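Local coordinates for protein TonB-dependent siderophore receptor (Pseudomonas aeruginosa 39016, PDB 5NEC) that probably takes up iron-loaded siderophores across the outer membrane, drawing on energy relayed by TonB, and belongs to the receptors considered for entry of siderophore-drug conjugates, at residues Thr31-Asp36 / Lys59-Asp64; Gly167-Arg172 / Thr724-Thr729; Gly273-Lys278 / Asp310-Gln315; Gly630-Asn635 / Lys664-Val669. All coordinates share one frame; numbering follows the deposited sequence.

Contact 1: Thr31-Asp36 / Lys59-Asp64; sequences TTYNVD and KQVIKD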
loop_
_atom_site.group_PDB
_atom_site.type_symbol
_atom_site.label_atom_id
_atom_site.label_comp_id
_atom_site.label_asym_id
_atom_site.label_seq_id
_atom_site.Cartn_x
_atom_site.Cartn_y
_atom_site.Cartn_z
ATOM N N THR A 31 20.599 6.875 -7.275
ATOM C CA THR A 31 19.695 7.921 -7.781
ATOM C C THR A 31 18.829 7.475 -8.974
ATOM O O THR A 31 18.140 8.292 -9.578
ATOM C CB THR A 31 20.481 9.187 -8.230
ATOM O OG1 THR A 31 21.212 8.908 -9.434
ATOM C CG2 THR A 31 21.446 9.673 -7.143
ATOM N N THR A 32 18.872 6.199 -9.332
ATOM C CA THR A 32 18.120 5.716 -10.483
ATOM C C THR A 32 16.589 5.776 -10.268
ATOM O O THR A 32 16.082 5.541 -9.157
ATOM C CB THR A 32 18.554 4.277 -10.861
ATOM O OG1 THR A 32 18.036 3.940 -12.155
ATOM C CG2 THR A 32 18.085 3.233 -9.821
ATOM N N TYR A 33 15.886 6.115 -11.344
ATOM C CA TYR A 33 14.430 6.008 -11.437
ATOM C C TYR A 33 13.980 4.685 -12.055
ATOM O O TYR A 33 12.782 4.418 -12.109
ATOM C CB TYR A 33 13.861 7.174 -12.259
ATOM C CG TYR A 33 13.588 8.454 -11.497
ATOM C CD1 TYR A 33 14.142 8.712 -10.236
ATOM C CD2 TYR A 33 12.779 9.440 -12.070
ATOM C CE1 TYR A 33 13.875 9.899 -9.574
ATOM C CE2 TYR A 33 12.526 10.631 -11.419
ATOM C CZ TYR A 33 13.074 10.854 -10.178
ATOM O OH TYR A 33 12.803 12.031 -9.545
ATOM N N ASN A 34 14.927 3.870 -12.515
ATOM C CA ASN A 34 14.633 2.529 -13.023
ATOM C C ASN A 34 15.421 1.482 -12.251
ATOM O O ASN A 34 16.628 1.614 -12.090
ATOM C CB ASN A 34 14.975 2.409 -14.505
ATOM C CG ASN A 34 14.566 1.060 -15.082
ATOM O OD1 ASN A 34 13.412 0.866 -15.442
ATOM N ND2 ASN A 34 15.503 0.109 -15.136
ATOM N N VAL A 35 14.726 0.442 -11.800
ATOM C CA VAL A 35 15.330 -0.692 -11.119
ATOM C C VAL A 35 15.075 -1.897 -12.023
ATOM O O VAL A 35 13.928 -2.196 -12.371
ATOM C CB VAL A 35 14.729 -0.857 -9.703
ATOM C CG1 VAL A 35 15.005 -2.237 -9.110
ATOM C CG2 VAL A 35 15.274 0.231 -8.786
ATOM N N ASP A 36 16.150 -2.579 -12.404
ATOM C CA ASP A 36 16.092 -3.602 -13.467
ATOM C C ASP A 36 15.884 -5.040 -12.958
ATOM O O ASP A 36 15.679 -5.960 -13.758
ATOM C CB ASP A 36 17.325 -3.502 -14.400
ATOM C CG ASP A 36 18.673 -3.718 -13.674
ATOM O OD1 ASP A 36 18.748 -4.493 -12.689
ATOM O OD2 ASP A 36 19.680 -3.110 -14.113
ATOM N N LYS A 59 13.931 4.034 -4.436
ATOM C CA LYS A 59 14.314 4.947 -3.360
ATOM C C LYS A 59 14.263 6.424 -3.748
ATOM O O LYS A 59 13.759 7.252 -2.998
ATOM C CB LYS A 59 15.741 4.611 -2.903
ATOM C CG LYS A 59 16.198 5.321 -1.631
ATOM C CD LYS A 59 17.714 5.449 -1.555
ATOM C CE LYS A 59 18.380 4.091 -1.432
ATOM N NZ LYS A 59 19.804 4.076 -1.857
ATOM N N GLN A 60 14.813 6.741 -4.916
ATOM C CA GLN A 60 14.999 8.122 -5.339
ATOM C C GLN A 60 13.676 8.809 -5.635
ATOM O O GLN A 60 13.553 10.009 -5.378
ATOM C CB GLN A 60 15.913 8.204 -6.572
ATOM C CG GLN A 60 16.532 9.578 -6.803
ATOM C CD GLN A 60 17.291 10.084 -5.593
ATOM O OE1 GLN A 60 18.013 9.341 -4.942
ATOM N NE2 GLN A 60 17.091 11.338 -5.261
ATOM N N VAL A 61 12.702 8.061 -6.167
ATOM C CA VAL A 61 11.351 8.593 -6.371
ATOM C C VAL A 61 10.669 8.876 -5.026
ATOM O O VAL A 61 10.016 9.908 -4.871
ATOM C CB VAL A 61 10.502 7.686 -7.296
ATOM C CG1 VAL A 61 9.040 8.108 -7.320
ATOM C CG2 VAL A 61 11.046 7.741 -8.713
ATOM N N ILE A 62 10.859 7.974 -4.061
ATOM C CA ILE A 62 10.341 8.140 -2.697
ATOM C C ILE A 62 10.906 9.411 -2.054
ATOM O O ILE A 62 10.155 10.176 -1.459
ATOM C CB ILE A 62 10.617 6.884 -1.824
ATOM C CG1 ILE A 62 9.842 5.678 -2.372
ATOM C CG2 ILE A 62 10.250 7.116 -0.351
ATOM C CD1 ILE A 62 10.349 4.332 -1.888
ATOM N N LYS A 63 12.208 9.652 -2.209
ATOM C CA LYS A 63 12.847 10.883 -1.705
ATOM C C LYS A 63 12.433 12.141 -2.480
ATOM O O LYS A 63 12.118 13.131 -1.865
ATOM C CB LYS A 63 14.372 10.776 -1.740
ATOM C CG LYS A 63 14.927 9.734 -0.796
ATOM C CD LYS A 63 16.445 9.843 -0.690
ATOM C CE LYS A 63 17.037 8.709 0.146
ATOM N NZ LYS A 63 18.486 8.502 -0.154
ATOM N N ASP A 64 12.431 12.091 -3.809
ATOM C CA ASP A 64 12.126 13.274 -4.641
ATOM C C ASP A 64 10.681 13.772 -4.493
ATOM O O ASP A 64 10.441 14.984 -4.551
ATOM C CB ASP A 64 12.431 13.020 -6.137
ATOM C CG ASP A 64 13.937 12.889 -6.448
ATOM O OD1 ASP A 64 14.791 13.258 -5.614
ATOM O OD2 ASP A 64 14.263 12.394 -7.539
#
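Tyr33 reaches from the loop 31-36 to the helix 59-64 and meets it with both its ring and its hydroxyl. With chi1 at -85°, CG stands anti to the carbonyl carbon and beside the backbone N, which sends the ring across to the first turn of the helix. Val61 CG2 sits over one face, displaced toward the rim, and makes a CH-pi contact 3.7 Å from the centroid of the Tyr33 ring. At the ring's edge, Tyr33 OH donates a 2.5 Å hydrogen bond to Asp64 OD2, taken on the anti lone pair, away from OD1; carboxylate and ring planes are turned 57° apart. The other oxygen of the same group, Asp64 OD1, is reached from above the carboxylate plane by Gln60 NE2 at 3.0 Å, so two donors, one on each oxygen, restrain the rotation of the group.

Gln60 CG, anti to the backbone N, lies against the loop, 3.5 Å from Thr31 O; the bend at chi2 (55°) beyond it turns the amide to Asp64, nearly coplanar with the Tyr33 ring. Thr31 OG1 turns instead to Asp29. Behind Tyr33 stands the barrel wall: Trp644 NE1 also hydrogen-bonds its hydroxyl, and Lys597 makes a cation-pi contact with the ring. The arrangement fits the plug domain of a TonB-dependent receptor, held inside the beta-barrel; here the N-terminal segment 31-36 packs against both the plug helix 59-64 and the wall.

Contact 2: Gly167-Arg172 / Thr724-Thr729; sequences GSDQTR and TILFST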
loop_
_atom_site.group_PDB
_atom_site.type_symbol
_atom_site.label_atom_id
_atom_site.label_comp_id
_atom_site.label_asym_id
_atom_site.label_seq_id
_atom_site.Cartn_x
_atom_site.Cartn_y
_atom_site.Cartn_z
ATOM N N GLY A 167 6.859 21.618 7.533
ATOM C CA GLY A 167 5.765 21.858 6.583
ATOM C C GLY A 167 4.782 22.958 6.948
ATOM O O GLY A 167 4.639 23.334 8.107
ATOM N N SER A 168 4.080 23.444 5.930
ATOM C CA SER A 168 2.969 24.407 6.090
ATOM C C SER A 168 1.736 23.820 6.791
ATOM O O SER A 168 0.901 24.566 7.291
ATOM C CB SER A 168 2.562 24.970 4.734
ATOM O OG SER A 168 2.156 23.921 3.880
ATOM N N ASP A 169 1.647 22.492 6.812
ATOM C CA ASP A 169 0.673 21.726 7.598
ATOM C C ASP A 169 1.172 21.337 9.002
ATOM O O ASP A 169 0.638 20.423 9.615
ATOM C CB ASP A 169 0.279 20.456 6.810
ATOM C CG ASP A 169 1.474 19.504 6.544
ATOM O OD1 ASP A 169 2.627 19.819 6.918
ATOM O OD2 ASP A 169 1.248 18.440 5.941
ATOM N N GLN A 170 2.183 22.038 9.500
ATOM C CA GLN A 170 2.850 21.734 10.773
ATOM C C GLN A 170 3.628 20.392 10.795
ATOM O O GLN A 170 3.913 19.869 11.859
ATOM C CB GLN A 170 1.873 21.845 11.968
ATOM C CG GLN A 170 2.595 22.213 13.269
ATOM C CD GLN A 170 1.690 22.484 14.467
ATOM O OE1 GLN A 170 0.856 23.375 14.452
ATOM N NE2 GLN A 170 1.928 21.759 15.546
ATOM N N THR A 171 3.998 19.844 9.638
ATOM C CA THR A 171 4.844 18.638 9.601
ATOM C C THR A 171 6.167 18.907 10.340
ATOM O O THR A 171 6.820 19.916 10.087
ATOM C CB THR A 171 5.168 18.184 8.152
ATOM O OG1 THR A 171 3.971 17.756 7.504
ATOM C CG2 THR A 171 6.177 17.020 8.117
ATOM N N ARG A 172 6.515 18.030 11.274
ATOM C CA ARG A 172 7.812 18.013 11.902
ATOM C C ARG A 172 8.254 16.562 11.879
ATOM O O ARG A 172 7.790 15.748 12.679
ATOM C CB ARG A 172 7.725 18.530 13.337
ATOM C CG ARG A 172 7.276 19.980 13.473
ATOM C CD ARG A 172 7.505 20.464 14.925
ATOM N NE ARG A 172 7.012 21.833 15.170
ATOM C CZ ARG A 172 5.990 22.195 15.967
ATOM N NH1 ARG A 172 5.300 21.312 16.687
ATOM N NH2 ARG A 172 5.648 23.482 16.067
ATOM N N THR A 724 0.216 21.673 0.299
ATOM C CA THR A 724 1.165 21.476 1.374
ATOM C C THR A 724 2.564 21.814 0.851
ATOM O O THR A 724 2.971 21.353 -0.218
ATOM C CB THR A 724 1.078 20.032 1.874
ATOM O OG1 THR A 724 -0.272 19.775 2.287
ATOM C CG2 THR A 724 2.017 19.788 3.042
ATOM N N ILE A 725 3.285 22.629 1.619
ATOM C CA ILE A 725 4.646 23.061 1.283
ATOM C C ILE A 725 5.590 22.424 2.306
ATOM O O ILE A 725 5.390 22.589 3.507
ATOM C CB ILE A 725 4.745 24.608 1.275
ATOM C CG1 ILE A 725 3.752 25.176 0.239
ATOM C CG2 ILE A 725 6.171 25.066 0.958
ATOM C CD1 ILE A 725 3.593 26.671 0.228
ATOM N N LEU A 726 6.588 21.676 1.833
ATOM C CA LEU A 726 7.550 20.988 2.722
ATOM C C LEU A 726 8.971 21.460 2.402
ATOM O O LEU A 726 9.357 21.511 1.234
ATOM C CB LEU A 726 7.449 19.461 2.554
ATOM C CG LEU A 726 6.074 18.789 2.752
ATOM C CD1 LEU A 726 6.103 17.337 2.284
ATOM C CD2 LEU A 726 5.596 18.887 4.196
ATOM N N PHE A 727 9.728 21.833 3.433
ATOM C CA PHE A 727 11.148 22.145 3.303
ATOM C C PHE A 727 11.943 21.091 4.046
ATOM O O PHE A 727 11.734 20.898 5.234
ATOM C CB PHE A 727 11.491 23.527 3.885
ATOM C CG PHE A 727 12.856 24.035 3.462
ATOM C CD1 PHE A 727 13.022 24.776 2.276
ATOM C CD2 PHE A 727 13.995 23.775 4.241
ATOM C CE1 PHE A 727 14.288 25.236 1.890
ATOM C CE2 PHE A 727 15.261 24.238 3.850
ATOM C CZ PHE A 727 15.408 24.968 2.673
ATOM N N SER A 728 12.865 20.438 3.348
ATOM C CA SER A 728 13.733 19.392 3.928
ATOM C C SER A 728 15.195 19.797 3.947
ATOM O O SER A 728 15.679 20.376 2.985
ATOM C CB SER A 728 13.613 18.103 3.119
ATOM O OG SER A 728 12.360 17.523 3.377
ATOM N N THR A 729 15.878 19.466 5.045
ATOM C CA THR A 729 17.332 19.523 5.143
ATOM C C THR A 729 17.801 18.069 5.330
ATOM O O THR A 729 17.439 17.445 6.330
ATOM C CB THR A 729 17.768 20.375 6.357
ATOM O OG1 THR A 729 17.257 21.711 6.229
ATOM C CG2 THR A 729 19.300 20.422 6.491
HETATM O O HOH W 1 -1.137 18.402 4.626
#
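Gly167 pairs with Leu726 at the end of an antiparallel ladder, a non-hydrogen-bonded pair with the CA atoms 4.3 Å apart. Its bare CA lies 3.2 Å from Ile725 O in a CA-H...O contact, and Leu726 CD2 packs against the same carbon.

Ser168 then grips the strand through Ile725 twice. Its backbone N donates to Ile725 O at 2.9 Å, while Ser168 OG accepts from Ile725 N at 2.8 Å along a nearly straight line (168° at the hydrogen). The hydroxyl gets there because chi1 of 59° places OG between the backbone N and the carbonyl carbon, where it stands in for a main-chain carbonyl just as the chain begins to turn.

Asp169 faces both ways. Its OD1 accepts from Thr171 N, closing an Asx turn, and from Thr171 OG1 at 2.5 Å, both from the same face of the carboxylate. OD2 looks to the strand instead: Thr724 CG2 lies 3.3 Å from Asp169 OD2, and a water links OD2 to Thr724 OG1, which also bonds to Gly722. Beyond Gln170, the last residue of the type I turn that starts at Gly167, Thr171 sets its OG1 3.9 Å from Leu726 CD2.

The turn joins strands 159-167 and 172-182, the first hairpin of the barrel, and strand 724-733 is the last strand of the barrel, so the first and last strands meet here to close the cylinder. Strand 693-700 flanks 724-733 on its other edge, and strand 187-200 receives Thr171.

Contact 3: Gly273-Lys278 / Asp310-Gln315; sequences GRDFQK and DYLWTQ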
loop_
_atom_site.group_PDB
_atom_site.type_symbol
_atom_site.label_atom_id
_atom_site.label_comp_id
_atom_site.label_asym_id
_atom_site.label_seq_id
_atom_site.Cartn_x
_atom_site.Cartn_y
_atom_site.Cartn_z
ATOM N N GLY A 273 -12.639 15.489 21.652
ATOM C CA GLY A 273 -12.762 14.903 22.988
ATOM C C GLY A 273 -13.002 13.403 23.030
ATOM O O GLY A 273 -12.898 12.815 24.096
ATOM N N ARG A 274 -13.374 12.784 21.907
ATOM C CA ARG A 274 -13.768 11.383 21.885
ATOM C C ARG A 274 -12.911 10.506 20.996
ATOM O O ARG A 274 -12.564 9.393 21.383
ATOM C CB ARG A 274 -15.230 11.246 21.450
ATOM C CG ARG A 274 -15.686 9.807 21.268
ATOM C CD ARG A 274 -17.142 9.676 20.870
ATOM N NE ARG A 274 -17.357 9.883 19.446
ATOM C CZ ARG A 274 -18.555 9.832 18.857
ATOM N NH1 ARG A 274 -19.660 9.594 19.568
ATOM N NH2 ARG A 274 -18.661 10.048 17.545
ATOM N N ASP A 275 -12.624 10.960 19.784
ATOM C CA ASP A 275 -12.107 10.066 18.746
ATOM C C ASP A 275 -10.602 9.865 18.866
ATOM O O ASP A 275 -9.893 10.784 19.219
ATOM C CB ASP A 275 -12.483 10.581 17.344
ATOM C CG ASP A 275 -14.016 10.685 17.134
ATOM O OD1 ASP A 275 -14.792 10.049 17.887
ATOM O OD2 ASP A 275 -14.433 11.423 16.211
ATOM N N PHE A 276 -10.132 8.654 18.580
ATOM C CA PHE A 276 -8.717 8.322 18.698
ATOM C C PHE A 276 -8.364 7.184 17.750
ATOM O O PHE A 276 -9.219 6.391 17.371
ATOM C CB PHE A 276 -8.336 7.965 20.163
ATOM C CG PHE A 276 -9.136 6.821 20.762
ATOM C CD1 PHE A 276 -8.791 5.503 20.512
ATOM C CD2 PHE A 276 -10.241 7.074 21.574
ATOM C CE1 PHE A 276 -9.526 4.461 21.043
ATOM C CE2 PHE A 276 -10.977 6.036 22.114
ATOM C CZ PHE A 276 -10.620 4.723 21.844
ATOM N N GLN A 277 -7.098 7.108 17.377
ATOM C CA GLN A 277 -6.613 6.052 16.507
ATOM C C GLN A 277 -5.192 5.711 16.944
ATOM O O GLN A 277 -4.268 6.456 16.693
ATOM C CB GLN A 277 -6.694 6.531 15.069
ATOM C CG GLN A 277 -6.358 5.520 14.010
ATOM C CD GLN A 277 -6.128 6.173 12.671
ATOM O OE1 GLN A 277 -6.936 6.955 12.195
ATOM N NE2 GLN A 277 -4.962 5.935 12.108
ATOM N N LYS A 278 -5.055 4.601 17.660
ATOM C CA LYS A 278 -3.799 4.185 18.278
ATOM C C LYS A 278 -3.379 2.862 17.694
ATOM O O LYS A 278 -4.191 1.966 17.587
ATOM C CB LYS A 278 -3.978 4.015 19.782
ATOM C CG LYS A 278 -4.055 5.338 20.473
ATOM C CD LYS A 278 -4.695 5.247 21.859
ATOM C CE LYS A 278 -4.648 6.616 22.520
ATOM N NZ LYS A 278 -5.631 6.728 23.635
ATOM N N ASP A 310 -6.381 0.181 18.284
ATOM C CA ASP A 310 -7.405 0.681 19.173
ATOM C C ASP A 310 -7.934 2.001 18.542
ATOM O O ASP A 310 -7.309 3.083 18.686
ATOM C CB ASP A 310 -6.793 0.850 20.569
ATOM C CG ASP A 310 -7.809 1.195 21.635
ATOM O OD1 ASP A 310 -9.041 1.110 21.420
ATOM O OD2 ASP A 310 -7.359 1.587 22.720
ATOM N N TYR A 311 -9.047 1.863 17.803
ATOM C CA TYR A 311 -9.618 2.917 16.959
ATOM C C TYR A 311 -11.050 3.223 17.382
ATOM O O TYR A 311 -11.824 2.303 17.614
ATOM C CB TYR A 311 -9.679 2.479 15.484
ATOM C CG TYR A 311 -8.372 2.212 14.760
ATOM C CD1 TYR A 311 -7.128 2.447 15.357
ATOM C CD2 TYR A 311 -8.371 1.742 13.440
ATOM C CE1 TYR A 311 -5.943 2.211 14.676
ATOM C CE2 TYR A 311 -7.178 1.512 12.749
ATOM C CZ TYR A 311 -5.975 1.747 13.373
ATOM O OH TYR A 311 -4.783 1.529 12.734
ATOM N N LEU A 312 -11.391 4.511 17.443
ATOM C CA LEU A 312 -12.765 5.000 17.602
ATOM C C LEU A 312 -12.923 6.309 16.824
ATOM O O LEU A 312 -12.264 7.313 17.138
ATOM C CB LEU A 312 -13.076 5.257 19.067
ATOM C CG LEU A 312 -14.367 6.005 19.454
ATOM C CD1 LEU A 312 -15.544 5.248 18.948
ATOM C CD2 LEU A 312 -14.508 6.179 20.954
ATOM N N TRP A 313 -13.810 6.314 15.836
ATOM C CA TRP A 313 -13.929 7.466 14.952
ATOM C C TRP A 313 -15.385 7.744 14.576
ATOM O O TRP A 313 -16.280 6.946 14.867
ATOM C CB TRP A 313 -13.038 7.274 13.714
ATOM C CG TRP A 313 -13.549 6.321 12.696
ATOM C CD1 TRP A 313 -14.176 6.646 11.543
ATOM C CD2 TRP A 313 -13.463 4.894 12.721
ATOM N NE1 TRP A 313 -14.508 5.512 10.841
ATOM C CE2 TRP A 313 -14.072 4.416 11.534
ATOM C CE3 TRP A 313 -12.913 3.964 13.618
ATOM C CZ2 TRP A 313 -14.166 3.036 11.228
ATOM C CZ3 TRP A 313 -13.008 2.600 13.305
ATOM C CH2 TRP A 313 -13.636 2.156 12.126
ATOM N N THR A 314 -15.594 8.891 13.926
ATOM C CA THR A 314 -16.931 9.377 13.561
ATOM C C THR A 314 -17.173 9.247 12.057
ATOM O O THR A 314 -16.289 9.510 11.256
ATOM C CB THR A 314 -17.094 10.842 13.991
ATOM O OG1 THR A 314 -16.883 10.956 15.407
ATOM C CG2 THR A 314 -18.479 11.391 13.618
ATOM N N GLN A 315 -18.372 8.818 11.688
ATOM C CA GLN A 315 -18.813 8.815 10.279
ATOM C C GLN A 315 -20.004 9.761 10.141
ATOM O O GLN A 315 -20.959 9.666 10.915
ATOM C CB GLN A 315 -19.218 7.427 9.829
ATOM C CG GLN A 315 -18.174 6.390 10.155
ATOM C CD GLN A 315 -18.469 5.019 9.585
ATOM O OE1 GLN A 315 -17.679 4.102 9.795
ATOM N NE2 GLN A 315 -19.596 4.860 8.878
HETATM O O HOH W 2 -13.560 11.052 13.738
#
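The ring of Phe276 carries Leu312 CB over one face, a CH-pi contact 3.9 Å from the ring centroid, while Asp310 O lies in the ring plane at its edge, 3.4 Å from Phe276 CD1. Leu312 CD2 adds an apolar touch at Phe276 CE2. Phe276 CG sits between the backbone N and the carbonyl carbon (chi1 57°), which swings the ring across to the neighbouring strand. On the other side of the sheet, Gln277 CG rests over one face of the Tyr311 ring, 3.6 Å from its centroid, and Lys278 O approaches that ring's edge.

The guanidinium of Arg274 is gripped in its own plane. NE forms a salt bridge with Asp275 OD1, and NH2 donates to Thr314 OG1 at 2.9 Å. Thr314 OG1 in turn donates a hydrogen bond to Asp275 OD2 at 2.6 Å, on the syn side, closing a ring of polar groups just before strand 276-291 starts; the bend of Arg274 at chi3 (81°) brings the group round to it. A water bridges Asp275 OD2 and Thr314 N, where direct strand pairing has ended.

From there the ladder is regular: Phe276 with Leu312 and Lys278 with Asp310 are hydrogen-bonded antiparallel pairs, and Gln277 with Tyr311 lies between them. The two segments form the open end of the hairpin 276-291/296-316, flanked by strand 225-238 on one side and strand 327-354 on the other.

Contact 4: Gly630-Asn635 / Lys664-Val669; sequences GNEMPN and KVYGDV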
loop_
_atom_site.group_PDB
_atom_site.type_symbol
_atom_site.label_atom_id
_atom_site.label_comp_id
_atom_site.label_asym_id
_atom_site.label_seq_id
_atom_site.Cartn_x
_atom_site.Cartn_y
_atom_site.Cartn_z
ATOM N N GLY A 630 -23.631 -5.769 -15.301
ATOM C CA GLY A 630 -23.191 -4.634 -16.135
ATOM C C GLY A 630 -22.572 -3.451 -15.395
ATOM O O GLY A 630 -22.143 -2.481 -16.029
ATOM N N ASN A 631 -22.529 -3.511 -14.064
ATOM C CA ASN A 631 -21.902 -2.465 -13.267
ATOM C C ASN A 631 -20.374 -2.587 -13.247
ATOM O O ASN A 631 -19.820 -3.689 -13.363
ATOM C CB ASN A 631 -22.449 -2.493 -11.838
ATOM C CG ASN A 631 -23.937 -2.154 -11.773
ATOM O OD1 ASN A 631 -24.573 -1.899 -12.787
ATOM N ND2 ASN A 631 -24.485 -2.145 -10.575
ATOM N N GLU A 632 -19.708 -1.439 -13.114
ATOM C CA GLU A 632 -18.255 -1.375 -12.901
ATOM C C GLU A 632 -17.861 -1.843 -11.493
ATOM O O GLU A 632 -18.655 -1.773 -10.558
ATOM C CB GLU A 632 -17.740 0.052 -13.123
ATOM C CG GLU A 632 -17.820 0.502 -14.575
ATOM C CD GLU A 632 -17.442 1.954 -14.787
ATOM O OE1 GLU A 632 -16.452 2.399 -14.166
ATOM O OE2 GLU A 632 -18.130 2.640 -15.577
ATOM N N MET A 633 -16.627 -2.312 -11.352
ATOM C CA MET A 633 -16.097 -2.750 -10.053
ATOM C C MET A 633 -15.864 -1.493 -9.227
ATOM O O MET A 633 -15.434 -0.478 -9.785
ATOM C CB MET A 633 -14.753 -3.470 -10.195
ATOM C CG MET A 633 -14.773 -4.768 -10.982
ATOM S SD MET A 633 -15.524 -6.163 -10.167
ATOM C CE MET A 633 -14.286 -6.518 -8.923
ATOM N N PRO A 634 -16.138 -1.550 -7.906
ATOM C CA PRO A 634 -15.800 -0.394 -7.073
ATOM C C PRO A 634 -14.289 -0.180 -6.993
ATOM O O PRO A 634 -13.528 -1.093 -7.263
ATOM C CB PRO A 634 -16.375 -0.770 -5.693
ATOM C CG PRO A 634 -16.463 -2.267 -5.703
ATOM C CD PRO A 634 -16.757 -2.637 -7.125
ATOM N N ASN A 635 -13.867 1.033 -6.669
ATOM C CA ASN A 635 -12.445 1.331 -6.421
ATOM C C ASN A 635 -11.550 0.985 -7.613
ATOM O O ASN A 635 -10.426 0.535 -7.450
ATOM C CB ASN A 635 -12.001 0.630 -5.119
ATOM C CG ASN A 635 -12.930 0.962 -3.959
ATOM O OD1 ASN A 635 -13.051 2.145 -3.568
ATOM N ND2 ASN A 635 -13.615 -0.042 -3.421
ATOM N N LYS A 664 -13.270 9.085 -12.246
ATOM C CA LYS A 664 -14.240 8.850 -11.180
ATOM C C LYS A 664 -14.113 7.406 -10.643
ATOM O O LYS A 664 -13.630 6.508 -11.337
ATOM C CB LYS A 664 -15.667 9.165 -11.644
ATOM C CG LYS A 664 -16.313 8.132 -12.562
ATOM C CD LYS A 664 -17.762 8.495 -12.921
ATOM C CE LYS A 664 -17.844 9.720 -13.826
ATOM N NZ LYS A 664 -19.256 10.131 -14.038
ATOM N N VAL A 665 -14.483 7.214 -9.385
ATOM C CA VAL A 665 -14.371 5.919 -8.745
ATOM C C VAL A 665 -15.652 5.662 -7.955
ATOM O O VAL A 665 -16.034 6.486 -7.109
ATOM C CB VAL A 665 -13.160 5.900 -7.791
ATOM C CG1 VAL A 665 -13.187 4.659 -6.909
ATOM C CG2 VAL A 665 -11.852 5.986 -8.571
ATOM N N TYR A 666 -16.292 4.532 -8.229
ATOM C CA TYR A 666 -17.455 4.084 -7.483
ATOM C C TYR A 666 -17.077 3.422 -6.164
ATOM O O TYR A 666 -16.095 2.699 -6.077
ATOM C CB TYR A 666 -18.254 3.069 -8.288
ATOM C CG TYR A 666 -18.895 3.652 -9.502
ATOM C CD1 TYR A 666 -20.104 4.357 -9.402
ATOM C CD2 TYR A 666 -18.323 3.492 -10.758
ATOM C CE1 TYR A 666 -20.716 4.884 -10.531
ATOM C CE2 TYR A 666 -18.932 4.025 -11.883
ATOM C CZ TYR A 666 -20.115 4.716 -11.761
ATOM O OH TYR A 666 -20.685 5.238 -12.874
ATOM N N GLY A 667 -17.898 3.667 -5.161
ATOM C CA GLY A 667 -17.741 3.084 -3.852
ATOM C C GLY A 667 -18.340 1.700 -3.723
ATOM O O GLY A 667 -17.826 0.886 -2.969
ATOM N N ASP A 668 -19.442 1.433 -4.421
ATOM C CA ASP A 668 -20.193 0.177 -4.225
ATOM C C ASP A 668 -20.365 -0.608 -5.513
ATOM O O ASP A 668 -20.309 -0.031 -6.605
ATOM C CB ASP A 668 -21.565 0.432 -3.572
ATOM C CG ASP A 668 -22.469 1.377 -4.393
ATOM O OD1 ASP A 668 -21.935 2.252 -5.131
ATOM O OD2 ASP A 668 -23.718 1.259 -4.290
ATOM N N VAL A 669 -20.540 -1.926 -5.380
ATOM C CA VAL A 669 -20.909 -2.787 -6.524
ATOM C C VAL A 669 -22.171 -2.268 -7.225
ATOM O O VAL A 669 -22.276 -2.385 -8.437
ATOM C CB VAL A 669 -21.108 -4.288 -6.152
ATOM C CG1 VAL A 669 -19.793 -4.907 -5.721
ATOM C CG2 VAL A 669 -22.172 -4.489 -5.073
#
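Asn635 N donates to Tyr666 O at 2.8 Å, nearly along the carbonyl axis, and so ties a loop of the TonB-dependent receptor beta-barrel to the end of strand 653-666, just before strand 639-650 begins. Four residues earlier, Asn631 ND2 gives a second bond to Val669 O, 3.1 Å long and lying in both the side-chain amide plane and the carbonyl plane, on a lone pair. Asn631 CG is anti to its carbonyl carbon, beside the backbone N (chi1 -65°), which turns the amide to that oxygen.

Other polar groups find partners nearby: Asn635 O is hydrogen-bonded to Thr81 OG1, in the plug, Glu632 N donates to the side chain of Asn671, Met633 N to Ser607 OG, and the Asp668 carboxylate takes Thr672 OG1 and Val673 N, fixing the turn that leads to strand 674-688.

Between the two bonds Pro634 CB lies 3.5 Å from Gly667 O, and the ring runs alongside Val669, with Pro634 CD 4.0 Å from Val669 CG1; beyond the Asn635 bond, Val665 CG1 packs on Asn635 CA at 3.4 Å. Glu632 stretches out to the Tyr666 ring, its carboxylate almost perpendicular to it, with Glu632 OE1 in the ring plane, 3.7 Å from Tyr666 CE2.

Overall arrangement
Contact 1 lies inside the barrel, where the plug helix and N-terminal segment meet its wall, whereas contacts 2, 3 and 4 lie on the barrel. None of the four touches another. Contacts 1 and 2 come nearest, with about 7 Å between their closest atoms and about 22 Å between centres; contacts 1 and 3 are the furthest apart, about 36 Å between centres, on opposite sides of the chain's centre. Contact 2 joins the first and last strands of the barrel, and contacts 3 and 4 are nested in the loop it closes, about 28 Å apart between centres. Contact 4 is centred about 33 Å from contact 1 and about 35 Å from contact 2.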